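Local coordinates for protein erythromycin C-12 hydroxylase (Saccharopolyspora erythraea, PDB 2JJP) that hydroxylates the macrolactone ring of erythromycin D at C-12, using a heme b cofactor, to produce erythromycin C, at residues Q290-T295 against M311-V316. The protein carries 2 engineered substitutions. Sequence-based numbering, arbitrary orientation.
Sequences QMQRTT and MVNTWV. With KLN (1-acetyl-4-(4-{[(2S,4R)-2-(2,4-dichlorophenyl)-2-(1H-imidazol-1-ylmethyl)-1,3-dioxolan-4-yl]methoxy}phenyl)piperazine), chain C.
Gln-290 lays its side chain over one face of the Trp-315 indole: CG stands 3.6 Å from the centroid of the six-membered ring, a CH-pi contact. Extended beyond CG (chi2 165°), its chain carries the amide along the same face, stacked 22° from the ring plane, while OE1 reaches the piperazine of the bound ketoconazole (KLN). Met-291 pairs with Thr-314 through two backbone bonds, Met-291 N to Thr-314 O at 3.0 Å and Thr-314 N to Met-291 O at 2.8 Å; Thr-314 OG1 adds a weak third bond to Met-291 O. Gln-292, a substrate-binding residue, lies alongside Asn-313, its CG 3.4 Å from the buried Asn-313 ND2, and its amide packs on the inhibitor, OE1 coming within 2.9 Å of KLN N3, a close contact without a hydrogen bond, since N3 carries no hydrogen. At Arg-293 the backbone again bonds both ways, with Val-312. Its side chain rises from the face opposite Gln-292, and the bend at chi2 (-74°) folds the guanidinium back so that NH1 bonds Gln-292 O and NH2 a heme propionate. The antiparallel pair lies inside the P450 beta-sheet, flanked by strands 51-53 and 69-70, with helix 56-64 against the Met-291 and Thr-314 face.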
loop_
_atom_site.group_PDB
_atom_site.type_symbol
_atom_site.label_atom_id
_atom_site.label_comp_id
_atom_site.label_asym_id
_atom_site.label_seq_id
_atom_site.Cartn_x
_atom_site.Cartn_y
_atom_site.Cartn_z
ATOM N N GLN A 290 -1.770 -5.459 7.478
ATOM C CA GLN A 290 -2.987 -6.237 7.702
ATOM C C GLN A 290 -3.949 -5.954 6.595
ATOM O O GLN A 290 -4.089 -4.793 6.173
ATOM C CB GLN A 290 -3.720 -5.815 8.989
ATOM C CG GLN A 290 -2.872 -5.608 10.171
ATOM C CD GLN A 290 -3.629 -4.868 11.243
ATOM O OE1 GLN A 290 -3.392 -3.684 11.468
ATOM N NE2 GLN A 290 -4.578 -5.552 11.884
ATOM N N MET A 291 -4.623 -7.011 6.137
ATOM C CA MET A 291 -5.768 -6.950 5.209
ATOM C C MET A 291 -6.976 -7.499 5.929
ATOM O O MET A 291 -6.825 -8.157 6.933
ATOM C CB MET A 291 -5.488 -7.778 3.947
ATOM C CG MET A 291 -4.425 -7.200 3.049
ATOM S SD MET A 291 -3.310 -8.491 2.515
ATOM C CE MET A 291 -1.810 -7.507 2.449
ATOM N N GLN A 292 -8.176 -7.191 5.449
ATOM C CA GLN A 292 -9.406 -7.499 6.182
ATOM C C GLN A 292 -10.394 -8.256 5.311
ATOM O O GLN A 292 -10.558 -7.932 4.119
ATOM C CB GLN A 292 -10.099 -6.225 6.619
ATOM C CG GLN A 292 -9.367 -5.338 7.631
ATOM C CD GLN A 292 -10.310 -4.266 8.212
ATOM O OE1 GLN A 292 -10.210 -3.909 9.390
ATOM N NE2 GLN A 292 -11.246 -3.771 7.391
ATOM N N ARG A 293 -11.065 -9.236 5.932
ATOM C CA ARG A 293 -12.105 -10.040 5.271
ATOM C C ARG A 293 -13.272 -10.219 6.225
ATOM O O ARG A 293 -13.133 -9.941 7.396
ATOM C CB ARG A 293 -11.579 -11.409 4.838
ATOM C CG ARG A 293 -10.337 -11.378 3.908
ATOM C CD ARG A 293 -10.776 -10.939 2.520
ATOM N NE ARG A 293 -9.788 -11.038 1.439
ATOM C CZ ARG A 293 -8.974 -10.037 1.110
ATOM N NH1 ARG A 293 -9.006 -8.897 1.796
ATOM N NH2 ARG A 293 -8.147 -10.154 0.102
ATOM N N THR A 294 -14.413 -10.693 5.712
ATOM C CA THR A 294 -15.615 -10.980 6.516
ATOM C C THR A 294 -16.068 -12.400 6.200
ATOM O O THR A 294 -16.177 -12.752 5.015
ATOM C CB THR A 294 -16.738 -9.957 6.182
ATOM O OG1 THR A 294 -16.330 -8.651 6.636
ATOM C CG2 THR A 294 -17.986 -10.308 6.892
ATOM N N THR A 295 -16.302 -13.232 7.228
ATOM C CA THR A 295 -16.726 -14.636 6.992
ATOM C C THR A 295 -18.169 -14.631 6.463
ATOM O O THR A 295 -18.991 -13.885 6.947
ATOM C CB THR A 295 -16.615 -15.537 8.260
ATOM O OG1 THR A 295 -17.282 -14.929 9.386
ATOM C CG2 THR A 295 -15.132 -15.742 8.630
ATOM N N MET A 311 -15.467 -10.125 11.316
ATOM C CA MET A 311 -14.343 -9.632 10.571
ATOM C C MET A 311 -13.083 -10.421 10.890
ATOM O O MET A 311 -12.905 -10.931 11.982
ATOM C CB MET A 311 -14.120 -8.151 10.745
ATOM C CG MET A 311 -15.178 -7.301 10.099
ATOM S SD MET A 311 -14.943 -5.656 10.765
ATOM C CE MET A 311 -16.477 -5.412 11.666
ATOM N N VAL A 312 -12.264 -10.587 9.874
ATOM C CA VAL A 312 -10.992 -11.349 9.988
ATOM C C VAL A 312 -9.798 -10.508 9.449
ATOM O O VAL A 312 -9.806 -10.064 8.309
ATOM C CB VAL A 312 -11.121 -12.694 9.270
ATOM C CG1 VAL A 312 -9.771 -13.493 9.264
ATOM C CG2 VAL A 312 -12.238 -13.521 9.925
ATOM N N ASN A 313 -8.794 -10.285 10.279
ATOM C CA ASN A 313 -7.622 -9.533 9.856
ATOM C C ASN A 313 -6.505 -10.466 9.559
ATOM O O ASN A 313 -6.134 -11.279 10.424
ATOM C CB ASN A 313 -7.160 -8.593 10.957
ATOM C CG ASN A 313 -8.086 -7.438 11.129
ATOM O OD1 ASN A 313 -7.848 -6.547 11.941
ATOM N ND2 ASN A 313 -9.166 -7.431 10.342
ATOM N N THR A 314 -5.947 -10.358 8.361
ATOM C CA THR A 314 -4.801 -11.213 8.017
ATOM C C THR A 314 -3.528 -10.421 8.097
ATOM O O THR A 314 -3.331 -9.481 7.302
ATOM C CB THR A 314 -4.902 -11.774 6.613
ATOM O OG1 THR A 314 -5.118 -10.685 5.706
ATOM C CG2 THR A 314 -6.066 -12.709 6.548
ATOM N N TRP A 315 -2.663 -10.837 9.020
ATOM C CA TRP A 315 -1.402 -10.173 9.259
ATOM C C TRP A 315 -0.350 -10.559 8.256
ATOM O O TRP A 315 0.406 -11.494 8.463
ATOM C CB TRP A 315 -0.928 -10.380 10.692
ATOM C CG TRP A 315 -1.746 -9.628 11.632
ATOM C CD1 TRP A 315 -3.026 -9.935 12.060
ATOM C CD2 TRP A 315 -1.390 -8.410 12.283
ATOM N NE1 TRP A 315 -3.480 -8.974 12.952
ATOM C CE2 TRP A 315 -2.482 -8.040 13.119
ATOM C CE3 TRP A 315 -0.257 -7.581 12.231
ATOM C CZ2 TRP A 315 -2.477 -6.880 13.878
ATOM C CZ3 TRP A 315 -0.232 -6.436 12.996
ATOM C CH2 TRP A 315 -1.340 -6.094 13.826
ATOM N N VAL A 316 -0.318 -9.823 7.154
ATOM C CA VAL A 316 0.773 -9.946 6.211
ATOM C C VAL A 316 2.118 -9.687 6.855
ATOM O O VAL A 316 3.059 -10.361 6.540
ATOM C CB VAL A 316 0.602 -9.066 4.959
ATOM C CG1 VAL A 316 1.872 -9.198 4.021
ATOM C CG2 VAL A 316 -0.659 -9.528 4.241
HETATM N N1 KLN C . -3.966 -0.003 -1.199
HETATM C C1 KLN C . -3.245 -1.024 -1.696
HETATM N N2 KLN C . -2.881 -0.745 -2.960
HETATM C C2 KLN C . -3.389 0.463 -3.274
HETATM C C3 KLN C . -4.069 0.927 -2.156
HETATM C C4 KLN C . -4.576 0.047 0.118
HETATM C C5 KLN C . -5.862 -0.780 0.014
HETATM O O1 KLN C . -6.712 -0.550 1.120
HETATM C C6 KLN C . -7.474 -1.742 1.296
HETATM C C7 KLN C . -6.621 -2.837 0.694
HETATM O O2 KLN C . -5.560 -2.163 0.028
HETATM C C8 KLN C . -6.630 -0.551 -1.253
HETATM C C9 KLN C . -7.285 0.651 -1.492
HETATM C C10 KLN C . -7.980 0.827 -2.680
HETATM C C11 KLN C . -8.024 -0.223 -3.599
HETATM C C12 KLN C . -7.371 -1.418 -3.343
HETATM C C13 KLN C . -6.672 -1.588 -2.170
HETATM CL CL1 KLN C . -8.910 -0.082 -5.121
HETATM C C14 KLN C . -7.707 -2.066 2.761
HETATM O O3 KLN C . -6.614 -1.789 3.634
HETATM C C15 KLN C . -6.909 -1.889 4.964
HETATM C C16 KLN C . -6.318 -2.876 5.730
HETATM C C17 KLN C . -6.627 -2.995 7.084
HETATM C C18 KLN C . -7.531 -2.134 7.705
HETATM C C19 KLN C . -8.147 -1.142 6.922
HETATM C C20 KLN C . -7.836 -1.019 5.563
HETATM N N3 KLN C . -7.844 -2.301 9.090
HETATM C C21 KLN C . -6.746 -2.968 9.817
HETATM C C22 KLN C . -6.580 -2.413 11.227
HETATM N N4 KLN C . -7.873 -2.188 11.900
HETATM C C23 KLN C . -8.795 -1.338 11.123
HETATM C C24 KLN C . -8.218 -1.035 9.745
HETATM C C25 KLN C . -7.634 -1.591 13.179
HETATM O O4 KLN C . -6.993 -0.545 13.287
HETATM C C26 KLN C . -8.183 -2.266 14.405
HETATM CL CL2 KLN C . -7.213 1.945 -0.287
#